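Local structure of Iron(III) ABC transporter, periplasmic iron-compound-binding protein (Vibrio cholerae, 5GGY) at residues Gln213-Leu224 / Met241-Val252; Lys148-Gly156 / Thr272-Ser282. The protein probably binds ferric siderophores such as the iron complex of desferal in the periplasm and hands them to an ABC transporter for import. One frame throughout, in Å; residues are numbered along the deposited sequence.

Interaction 1 of 2, residues Gln213-Leu224 / Met241-Val252; sequences QHVEQGYVLYFL and MPFVQAGRVNSV
Val220 and Val249 pair side by side in two adjacent parallel strands, 219-223 and 249-252, joined by a ladder of backbone hydrogen bonds. Arg248 O and Asn250 O accept from Val220 N and Tyr222 N, the second bond weak, while Val220 O and Tyr222 O receive Asn250 N and Val252 N. Leu224 N closes the ladder on Val252 O at 2.7 Å, almost straight at 170°.

CH-pi contacts flank it. Val220 CG2 sits over the centre of the Phe243 ring, 3.4 Å from its centroid, with Met241 CB of Phe243's own segment on the opposite face; Phe243 CG stands between its backbone N and carbonyl carbon (chi1 47°), which turns the ring across to Val220. Arg248 CB lies over a face of Tyr219, 3.8 Å from the centroid, and Ser251 CA lies over one face of the Tyr222 ring, toward its rim; the Tyr222 hydroxyl bonds to Glu229.

Apolar packing adds Val252 CB against Phe223 CD1 at 3.7 Å and Val252 CG2 against Leu221 CB. Beyond the strands, Arg248 NH1 bonds weakly to Glu216 O. With helices between the strands, this is a parallel beta-alpha-beta crossover at the edge of the mixed sheet of one lobe of a periplasmic binding protein.

Interaction 2 of 2, residues Lys148-Gly156 / Thr272-Ser282; sequences KASLQHAFG and TESLLAVAPQS
Phe155, just beyond the end of helix 130-154, drives its ring into the turn that follows helix 262-276, and here the packing is tight. Phe155 CZ leads: it lies 3.2 Å from Leu275 O, which meets the ring edge near its plane, and 3.5 Å from Ala279 CB. On the neighbouring corner Phe155 CE1 touches Pro280 CD, also at 3.5 Å, the two side chains crossing at about a right angle. Leu275 CG completes the grip, 4.0 Å from Phe155 CE2. The ring reaches this place with CG anti to its own carbonyl carbon (chi1 -77°), while the type II turn from Leu276 to Ala279 brings the alanine methyl round to meet it.

Beside it, and extending one turn back to Leu151 and Thr272, a second apolar cluster joins the helices; the axes of 148-154 and 272-276 run nearly parallel, 8° apart, and pass 10.4 Å from each other at closest. Leu276 CD2 is shared by Leu151 CD2 and Ala154 CB, at 3.8 Å from each, and also lies on Ser150 O in a van der Waals contact. Leu151 CD2 approaches Thr272 CG2, and Leu189 packs on both residues from outside the segments.

Toward the C-terminus the fit slackens. The exposed Ser282 comes near Ala154 O through CB at 3.9 Å, and its hydroxyl makes no hydrogen bond to that carbonyl. At the rim of the helix pair, Ser150 OG bonds to Glu146 O within its own helix. With neither hydrogen bonds nor salt bridges between the segments, the contact depends on shape and hydrophobic burial: backbone carbonyls enter the apolar contact, while the hydroxyls of Ser150 and Ser282 stay at its margin.

Interactions 1 and 2 have their centres about 15 Å apart. Helix 262-276, whose last turn belongs to interaction 2, follows strand 249-252 in the chain and packs on the strand pair of interaction 1. Ser274, on that helix, ties them: its O lies 2.8 Å from Asn250 ND2, a probable hydrogen bond, whereas the 2.4 Å between Ser274 OG and Ser251 O is implausibly short and that bond doubtful. Tyr219 makes the second bridge, its OH packing 3.2 Å from Phe155 CE1 and 3.3 Å from Pro280 CD, with the Tyr219 and Phe155 rings edge-to-face. Strand pair and helix-end packing thus join in one layered lobe. No siderophore site is defined by either contact.

Interaction 1 of 2, residues Gln213-Leu224 / Met241-Val252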
loop_
_atom_site.group_PDB
_atom_site.type_symbol
_atom_site.label_atom_id
_atom_site.label_comp_id
_atom_site.label_asym_id
_atom_site.label_seq_id
_atom_site.Cartn_x
_atom_site.Cartn_y
_atom_site.Cartn_z
ATOM N N GLN A 213 -16.211 -17.632 -25.209
ATOM C CA GLN A 213 -15.691 -18.854 -25.815
ATOM C C GLN A 213 -14.177 -18.775 -25.977
ATOM O O GLN A 213 -13.488 -19.794 -25.955
ATOM C CB GLN A 213 -16.341 -19.117 -27.172
ATOM C CG GLN A 213 -17.694 -19.795 -27.106
ATOM C CD GLN A 213 -18.260 -20.072 -28.485
ATOM O OE1 GLN A 213 -18.488 -21.222 -28.858
ATOM N NE2 GLN A 213 -18.484 -19.012 -29.254
ATOM N N HIS A 214 -13.664 -17.557 -26.128
ATOM C CA HIS A 214 -12.229 -17.342 -26.279
ATOM C C HIS A 214 -11.466 -17.606 -24.985
ATOM O O HIS A 214 -10.239 -17.510 -24.953
ATOM C CB HIS A 214 -11.951 -15.918 -26.762
ATOM C CG HIS A 214 -12.063 -15.752 -28.245
ATOM N ND1 HIS A 214 -12.745 -14.702 -28.828
ATOM C CD2 HIS A 214 -11.578 -16.492 -29.267
ATOM C CE1 HIS A 214 -12.678 -14.810 -30.140
ATOM N NE2 HIS A 214 -11.972 -15.891 -30.435
ATOM N N VAL A 215 -12.189 -17.936 -23.921
ATOM C CA VAL A 215 -11.554 -18.271 -22.656
ATOM C C VAL A 215 -11.389 -19.785 -22.527
ATOM O O VAL A 215 -12.074 -20.438 -21.737
ATOM C CB VAL A 215 -12.352 -17.728 -21.455
ATOM C CG1 VAL A 215 -11.521 -17.816 -20.182
ATOM C CG2 VAL A 215 -12.770 -16.287 -21.710
ATOM N N GLU A 216 -10.489 -20.334 -23.337
ATOM C CA GLU A 216 -10.065 -21.719 -23.192
ATOM C C GLU A 216 -9.224 -21.824 -21.930
ATOM O O GLU A 216 -9.218 -22.845 -21.241
ATOM C CB GLU A 216 -9.259 -22.173 -24.411
ATOM C CG GLU A 216 -9.985 -22.015 -25.739
ATOM C CD GLU A 216 -10.911 -23.176 -26.038
ATOM O OE1 GLU A 216 -10.530 -24.329 -25.745
ATOM O OE2 GLU A 216 -12.020 -22.940 -26.562
ATOM N N GLN A 217 -8.530 -20.732 -21.634
ATOM C CA GLN A 217 -7.567 -20.677 -20.546
ATOM C C GLN A 217 -8.210 -20.440 -19.185
ATOM O O GLN A 217 -8.578 -19.317 -18.841
ATOM C CB GLN A 217 -6.535 -19.582 -20.833
ATOM C CG GLN A 217 -7.146 -18.283 -21.344
ATOM C CD GLN A 217 -6.255 -17.570 -22.338
ATOM O OE1 GLN A 217 -5.057 -17.410 -22.113
ATOM N NE2 GLN A 217 -6.837 -17.146 -23.454
ATOM N N GLY A 218 -8.351 -21.509 -18.412
ATOM C CA GLY A 218 -8.672 -21.379 -17.006
ATOM C C GLY A 218 -10.068 -20.930 -16.622
ATOM O O GLY A 218 -11.066 -21.476 -17.088
ATOM N N TYR A 219 -10.126 -19.906 -15.777
ATOM C CA TYR A 219 -11.286 -19.689 -14.921
ATOM C C TYR A 219 -12.082 -18.413 -15.197
ATOM O O TYR A 219 -11.541 -17.393 -15.628
ATOM C CB TYR A 219 -10.831 -19.700 -13.456
ATOM C CG TYR A 219 -10.193 -21.008 -13.033
ATOM C CD1 TYR A 219 -10.891 -21.925 -12.259
ATOM C CD2 TYR A 219 -8.894 -21.330 -13.415
ATOM C CE1 TYR A 219 -10.317 -23.125 -11.877
ATOM C CE2 TYR A 219 -8.312 -22.529 -13.039
ATOM C CZ TYR A 219 -9.027 -23.420 -12.269
ATOM O OH TYR A 219 -8.450 -24.612 -11.890
ATOM N N VAL A 220 -13.381 -18.498 -14.927
ATOM C CA VAL A 220 -14.302 -17.381 -15.085
ATOM C C VAL A 220 -15.059 -17.120 -13.788
ATOM O O VAL A 220 -15.726 -18.007 -13.256
ATOM C CB VAL A 220 -15.312 -17.641 -16.221
ATOM C CG1 VAL A 220 -16.457 -16.640 -16.166
ATOM C CG2 VAL A 220 -14.611 -17.601 -17.566
ATOM N N LEU A 221 -14.946 -15.899 -13.277
ATOM C CA LEU A 221 -15.631 -15.513 -12.046
ATOM C C LEU A 221 -16.646 -14.405 -12.310
ATOM O O LEU A 221 -16.323 -13.404 -12.951
ATOM C CB LEU A 221 -14.619 -15.057 -10.990
ATOM C CG LEU A 221 -13.600 -16.091 -10.503
ATOM C CD1 LEU A 221 -12.628 -15.465 -9.516
ATOM C CD2 LEU A 221 -14.306 -17.281 -9.878
ATOM N N TYR A 222 -17.871 -14.584 -11.819
ATOM C CA TYR A 222 -18.894 -13.552 -11.962
ATOM C C TYR A 222 -19.467 -13.141 -10.607
ATOM O O TYR A 222 -19.746 -13.984 -9.755
ATOM C CB TYR A 222 -20.014 -14.014 -12.904
ATOM C CG TYR A 222 -20.786 -15.235 -12.447
ATOM C CD1 TYR A 222 -21.958 -15.106 -11.710
ATOM C CD2 TYR A 222 -20.354 -16.515 -12.770
ATOM C CE1 TYR A 222 -22.667 -16.216 -11.298
ATOM C CE2 TYR A 222 -21.058 -17.633 -12.362
ATOM C CZ TYR A 222 -22.214 -17.477 -11.626
ATOM O OH TYR A 222 -22.917 -18.586 -11.217
ATOM N N PHE A 223 -19.641 -11.836 -10.422
ATOM C CA PHE A 223 -20.059 -11.287 -9.136
ATOM C C PHE A 223 -21.565 -11.361 -8.912
ATOM O O PHE A 223 -22.358 -11.043 -9.797
ATOM C CB PHE A 223 -19.604 -9.829 -9.004
ATOM C CG PHE A 223 -18.115 -9.657 -8.925
ATOM C CD1 PHE A 223 -17.418 -10.080 -7.810
ATOM C CD2 PHE A 223 -17.418 -9.053 -9.954
ATOM C CE1 PHE A 223 -16.052 -9.919 -7.730
ATOM C CE2 PHE A 223 -16.055 -8.885 -9.879
ATOM C CZ PHE A 223 -15.367 -9.320 -8.768
ATOM N N LEU A 224 -21.946 -11.786 -7.713
ATOM C CA LEU A 224 -23.331 -11.713 -7.274
ATOM C C LEU A 224 -23.594 -10.306 -6.735
ATOM O O LEU A 224 -22.659 -9.611 -6.345
ATOM C CB LEU A 224 -23.613 -12.783 -6.214
ATOM C CG LEU A 224 -23.485 -14.234 -6.685
ATOM C CD1 LEU A 224 -23.737 -15.201 -5.539
ATOM C CD2 LEU A 224 -24.431 -14.516 -7.843
ATOM N N MET A 241 -19.668 -23.706 -22.832
ATOM C CA MET A 241 -18.455 -22.935 -22.592
ATOM C C MET A 241 -17.311 -23.833 -22.137
ATOM O O MET A 241 -17.523 -24.759 -21.354
ATOM C CB MET A 241 -18.706 -21.845 -21.550
ATOM C CG MET A 241 -19.562 -20.699 -22.049
ATOM S SD MET A 241 -18.732 -19.753 -23.339
ATOM C CE MET A 241 -20.021 -18.588 -23.781
ATOM N N PRO A 242 -16.093 -23.558 -22.631
ATOM C CA PRO A 242 -14.897 -24.331 -22.277
ATOM C C PRO A 242 -14.636 -24.346 -20.773
ATOM O O PRO A 242 -14.315 -25.397 -20.221
ATOM C CB PRO A 242 -13.770 -23.599 -23.014
ATOM C CG PRO A 242 -14.448 -22.891 -24.134
ATOM C CD PRO A 242 -15.796 -22.500 -23.613
ATOM N N PHE A 243 -14.780 -23.194 -20.128
ATOM C CA PHE A 243 -14.548 -23.080 -18.692
ATOM C C PHE A 243 -15.685 -23.695 -17.887
ATOM O O PHE A 243 -15.496 -24.093 -16.740
ATOM C CB PHE A 243 -14.364 -21.614 -18.295
ATOM C CG PHE A 243 -15.399 -20.693 -18.875
ATOM C CD1 PHE A 243 -16.596 -20.469 -18.215
ATOM C CD2 PHE A 243 -15.170 -20.042 -20.077
ATOM C CE1 PHE A 243 -17.547 -19.616 -18.747
ATOM C CE2 PHE A 243 -16.115 -19.188 -20.611
ATOM C CZ PHE A 243 -17.305 -18.974 -19.945
ATOM N N VAL A 244 -16.865 -23.763 -18.491
ATOM C CA VAL A 244 -18.028 -24.342 -17.828
ATOM C C VAL A 244 -17.938 -25.862 -17.827
ATOM O O VAL A 244 -18.127 -26.507 -16.795
ATOM C CB VAL A 244 -19.341 -23.898 -18.505
ATOM C CG1 VAL A 244 -20.493 -24.803 -18.093
ATOM C CG2 VAL A 244 -19.642 -22.449 -18.164
ATOM N N GLN A 245 -17.641 -26.428 -18.992
ATOM C CA GLN A 245 -17.498 -27.872 -19.126
ATOM C C GLN A 245 -16.286 -28.385 -18.356
ATOM O O GLN A 245 -16.263 -29.532 -17.912
ATOM C CB GLN A 245 -17.388 -28.261 -20.600
ATOM C CG GLN A 245 -18.688 -28.131 -21.372
ATOM C CD GLN A 245 -18.509 -28.401 -22.851
ATOM O OE1 GLN A 245 -17.579 -27.893 -23.478
ATOM N NE2 GLN A 245 -19.397 -29.210 -23.418
ATOM N N ALA A 246 -15.281 -27.530 -18.203
ATOM C CA ALA A 246 -14.081 -27.889 -17.456
ATOM C C ALA A 246 -14.272 -27.629 -15.966
ATOM O O ALA A 246 -13.422 -27.984 -15.152
ATOM C CB ALA A 246 -12.879 -27.120 -17.977
ATOM N N GLY A 247 -15.391 -27.005 -15.617
ATOM C CA GLY A 247 -15.709 -26.719 -14.229
ATOM C C GLY A 247 -14.928 -25.549 -13.667
ATOM O O GLY A 247 -14.949 -25.296 -12.463
ATOM N N ARG A 248 -14.237 -24.829 -14.543
ATOM C CA ARG A 248 -13.449 -23.675 -14.129
ATOM C C ARG A 248 -14.285 -22.402 -14.148
ATOM O O ARG A 248 -13.973 -21.447 -14.845
ATOM C CB ARG A 248 -12.224 -23.516 -15.027
ATOM C CG ARG A 248 -11.433 -24.796 -15.229
ATOM C CD ARG A 248 -10.065 -24.516 -15.822
ATOM N NE ARG A 248 -9.621 -25.603 -16.690
ATOM C CZ ARG A 248 -9.766 -25.612 -18.010
ATOM N NH1 ARG A 248 -10.343 -24.589 -18.624
ATOM N NH2 ARG A 248 -9.333 -26.646 -18.719
ATOM N N VAL A 249 -15.366 -22.402 -13.382
ATOM C CA VAL A 249 -16.242 -21.242 -13.287
ATOM C C VAL A 249 -16.959 -21.242 -11.940
ATOM O O VAL A 249 -17.337 -22.300 -11.432
ATOM C CB VAL A 249 -17.273 -21.214 -14.440
ATOM C CG1 VAL A 249 -18.129 -22.473 -14.441
ATOM C CG2 VAL A 249 -18.144 -19.968 -14.366
ATOM N N ASN A 250 -17.120 -20.062 -11.348
ATOM C CA ASN A 250 -17.774 -19.949 -10.052
ATOM C C ASN A 250 -18.344 -18.557 -9.807
ATOM O O ASN A 250 -17.890 -17.572 -10.391
ATOM C CB ASN A 250 -16.796 -20.316 -8.937
ATOM C CG ASN A 250 -17.491 -20.611 -7.625
ATOM O OD1 ASN A 250 -18.715 -20.736 -7.574
ATOM N ND2 ASN A 250 -16.713 -20.731 -6.556
ATOM N N SER A 251 -19.350 -18.484 -8.942
ATOM C CA SER A 251 -19.943 -17.209 -8.567
ATOM C C SER A 251 -19.179 -16.595 -7.400
ATOM O O SER A 251 -18.648 -17.309 -6.550
ATOM C CB SER A 251 -21.420 -17.384 -8.203
ATOM O OG SER A 251 -21.570 -18.190 -7.048
ATOM N N VAL A 252 -19.121 -15.269 -7.366
ATOM C CA VAL A 252 -18.452 -14.570 -6.277
ATOM C C VAL A 252 -19.466 -13.800 -5.439
ATOM O O VAL A 252 -20.282 -13.050 -5.977
ATOM C CB VAL A 252 -17.373 -13.601 -6.805
ATOM C CG1 VAL A 252 -16.616 -12.970 -5.647
ATOM C CG2 VAL A 252 -16.411 -14.325 -7.733
#

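Interaction 2 of 2, residues Lys148-Gly156 / Thr272-Ser282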
loop_
_atom_site.group_PDB
_atom_site.type_symbol
_atom_site.label_atom_id
_atom_site.label_comp_id
_atom_site.label_asym_id
_atom_site.label_seq_id
_atom_site.Cartn_x
_atom_site.Cartn_y
_atom_site.Cartn_z
ATOM N N LYS A 148 -2.689 -14.817 -1.628
ATOM C CA LYS A 148 -1.850 -15.223 -2.747
ATOM C C LYS A 148 -1.163 -16.551 -2.453
ATOM O O LYS A 148 -1.069 -17.420 -3.321
ATOM C CB LYS A 148 -0.807 -14.148 -3.059
ATOM C CG LYS A 148 0.182 -14.555 -4.139
ATOM C CD LYS A 148 1.037 -13.390 -4.606
ATOM C CE LYS A 148 2.001 -13.842 -5.694
ATOM N NZ LYS A 148 2.757 -12.718 -6.313
ATOM N N ALA A 149 -0.687 -16.699 -1.220
ATOM C CA ALA A 149 -0.032 -17.925 -0.781
ATOM C C ALA A 149 -1.016 -19.089 -0.750
ATOM O O ALA A 149 -0.667 -20.222 -1.084
ATOM C CB ALA A 149 0.597 -17.727 0.587
ATOM N N SER A 150 -2.246 -18.795 -0.343
ATOM C CA SER A 150 -3.302 -19.797 -0.284
ATOM C C SER A 150 -3.626 -20.333 -1.677
ATOM O O SER A 150 -3.990 -21.499 -1.836
ATOM C CB SER A 150 -4.557 -19.210 0.363
ATOM O OG SER A 150 -4.289 -18.746 1.675
ATOM N N LEU A 151 -3.488 -19.474 -2.683
ATOM C CA LEU A 151 -3.748 -19.865 -4.063
ATOM C C LEU A 151 -2.619 -20.718 -4.632
ATOM O O LEU A 151 -2.866 -21.763 -5.232
ATOM C CB LEU A 151 -3.963 -18.624 -4.934
ATOM C CG LEU A 151 -5.238 -17.824 -4.663
ATOM C CD1 LEU A 151 -5.247 -16.543 -5.476
ATOM C CD2 LEU A 151 -6.472 -18.661 -4.967
ATOM N N GLN A 152 -1.379 -20.277 -4.433
ATOM C CA GLN A 152 -0.222 -20.999 -4.957
ATOM C C GLN A 152 0.110 -22.222 -4.107
ATOM O O GLN A 152 1.126 -22.877 -4.319
ATOM C CB GLN A 152 0.993 -20.070 -5.056
ATOM C CG GLN A 152 1.414 -19.439 -3.744
ATOM C CD GLN A 152 2.348 -18.259 -3.939
ATOM O OE1 GLN A 152 2.693 -17.904 -5.066
ATOM N NE2 GLN A 152 2.759 -17.641 -2.837
ATOM N N HIS A 153 -0.750 -22.518 -3.137
ATOM C CA HIS A 153 -0.664 -23.761 -2.385
ATOM C C HIS A 153 -1.682 -24.751 -2.940
ATOM O O HIS A 153 -1.448 -25.960 -2.960
ATOM C CB HIS A 153 -0.911 -23.519 -0.895
ATOM C CG HIS A 153 0.319 -23.650 -0.046
ATOM N ND1 HIS A 153 1.266 -22.656 0.054
ATOM C CD2 HIS A 153 0.746 -24.664 0.745
ATOM C CE1 HIS A 153 2.230 -23.053 0.872
ATOM N NE2 HIS A 153 1.939 -24.261 1.301
ATOM N N ALA A 154 -2.811 -24.217 -3.395
ATOM C CA ALA A 154 -3.884 -25.027 -3.960
ATOM C C ALA A 154 -3.747 -25.163 -5.474
ATOM O O ALA A 154 -4.235 -26.124 -6.063
ATOM C CB ALA A 154 -5.232 -24.427 -3.609
ATOM N N PHE A 155 -3.095 -24.190 -6.101
ATOM C CA PHE A 155 -2.886 -24.215 -7.544
ATOM C C PHE A 155 -1.427 -24.494 -7.878
ATOM O O PHE A 155 -1.105 -24.916 -8.988
ATOM C CB PHE A 155 -3.313 -22.887 -8.182
ATOM C CG PHE A 155 -4.800 -22.725 -8.331
ATOM C CD1 PHE A 155 -5.467 -23.302 -9.399
ATOM C CD2 PHE A 155 -5.529 -21.982 -7.415
ATOM C CE1 PHE A 155 -6.833 -23.151 -9.545
ATOM C CE2 PHE A 155 -6.897 -21.827 -7.555
ATOM C CZ PHE A 155 -7.550 -22.413 -8.622
ATOM N N GLY A 156 -0.549 -24.257 -6.910
ATOM C CA GLY A 156 0.878 -24.305 -7.158
ATOM C C GLY A 156 1.285 -23.153 -8.055
ATOM O O GLY A 156 0.489 -22.251 -8.319
ATOM N N THR A 272 -10.652 -15.039 -3.975
ATOM C CA THR A 272 -9.843 -16.161 -3.504
ATOM C C THR A 272 -10.730 -17.320 -3.071
ATOM O O THR A 272 -10.508 -18.464 -3.467
ATOM C CB THR A 272 -8.937 -15.753 -2.326
ATOM O OG1 THR A 272 -7.972 -14.794 -2.774
ATOM C CG2 THR A 272 -8.216 -16.966 -1.762
ATOM N N GLU A 273 -11.739 -17.006 -2.265
ATOM C CA GLU A 273 -12.701 -17.992 -1.784
ATOM C C GLU A 273 -13.385 -18.747 -2.923
ATOM O O GLU A 273 -13.480 -19.974 -2.895
ATOM C CB GLU A 273 -13.745 -17.304 -0.905
ATOM C CG GLU A 273 -14.995 -18.115 -0.655
ATOM C CD GLU A 273 -16.040 -17.325 0.100
ATOM O OE1 GLU A 273 -15.662 -16.356 0.792
ATOM O OE2 GLU A 273 -17.238 -17.663 -0.008
ATOM N N SER A 274 -13.850 -18.015 -3.929
ATOM C CA SER A 274 -14.508 -18.637 -5.077
ATOM C C SER A 274 -13.522 -19.396 -5.954
ATOM O O SER A 274 -13.898 -20.326 -6.663
ATOM C CB SER A 274 -15.245 -17.584 -5.912
ATOM O OG SER A 274 -16.551 -17.368 -5.420
ATOM N N LEU A 275 -12.258 -18.991 -5.899
ATOM C CA LEU A 275 -11.234 -19.586 -6.744
ATOM C C LEU A 275 -10.575 -20.785 -6.061
ATOM O O LEU A 275 -10.060 -21.684 -6.729
ATOM C CB LEU A 275 -10.181 -18.542 -7.122
ATOM C CG LEU A 275 -9.395 -18.826 -8.402
ATOM C CD1 LEU A 275 -10.350 -18.978 -9.575
ATOM C CD2 LEU A 275 -8.394 -17.716 -8.658
ATOM N N LEU A 276 -10.593 -20.793 -4.730
ATOM C CA LEU A 276 -10.110 -21.943 -3.973
ATOM C C LEU A 276 -11.083 -23.103 -4.127
ATOM O O LEU A 276 -10.675 -24.262 -4.195
ATOM C CB LEU A 276 -9.919 -21.591 -2.497
ATOM C CG LEU A 276 -8.658 -20.789 -2.168
ATOM C CD1 LEU A 276 -8.561 -20.517 -0.675
ATOM C CD2 LEU A 276 -7.417 -21.515 -2.666
ATOM N N ALA A 277 -12.372 -22.790 -4.177
ATOM C CA ALA A 277 -13.352 -23.766 -4.623
ATOM C C ALA A 277 -13.152 -23.928 -6.125
ATOM O O ALA A 277 -12.499 -23.096 -6.743
ATOM C CB ALA A 277 -14.764 -23.321 -4.292
ATOM N N VAL A 278 -13.692 -25.004 -6.694
ATOM C CA VAL A 278 -13.517 -25.381 -8.107
ATOM C C VAL A 278 -12.036 -25.474 -8.528
ATOM O O VAL A 278 -11.721 -25.624 -9.709
ATOM C CB VAL A 278 -14.303 -24.416 -9.079
ATOM C CG1 VAL A 278 -15.635 -23.992 -8.464
ATOM C CG2 VAL A 278 -13.483 -23.192 -9.515
ATOM N N ALA A 279 -11.135 -25.434 -7.550
ATOM C CA ALA A 279 -9.714 -25.660 -7.796
ATOM C C ALA A 279 -9.428 -27.156 -7.933
ATOM O O ALA A 279 -10.125 -27.977 -7.335
ATOM C CB ALA A 279 -8.879 -25.059 -6.675
ATOM N N PRO A 280 -8.399 -27.515 -8.719
ATOM C CA PRO A 280 -8.088 -28.933 -8.940
ATOM C C PRO A 280 -7.591 -29.650 -7.687
ATOM O O PRO A 280 -7.190 -29.007 -6.717
ATOM C CB PRO A 280 -6.986 -28.886 -10.004
ATOM C CG PRO A 280 -6.345 -27.556 -9.817
ATOM C CD PRO A 280 -7.474 -26.634 -9.456
ATOM N N GLN A 281 -7.619 -30.978 -7.724
ATOM C CA GLN A 281 -7.160 -31.795 -6.607
ATOM C C GLN A 281 -5.635 -31.873 -6.581
ATOM O O GLN A 281 -5.028 -32.587 -7.379
ATOM C CB GLN A 281 -7.761 -33.202 -6.694
ATOM C CG GLN A 281 -9.153 -33.267 -7.323
ATOM C CD GLN A 281 -10.256 -32.757 -6.410
ATOM O OE1 GLN A 281 -10.205 -31.632 -5.912
ATOM N NE2 GLN A 281 -11.268 -33.589 -6.192
ATOM N N SER A 282 -5.023 -31.137 -5.660
ATOM C CA SER A 282 -3.568 -31.080 -5.568
ATOM C C SER A 282 -3.014 -32.203 -4.696
ATOM O O SER A 282 -3.768 -33.004 -4.144
ATOM C CB SER A 282 -3.117 -29.721 -5.023
ATOM O OG SER A 282 -3.737 -29.429 -3.782
#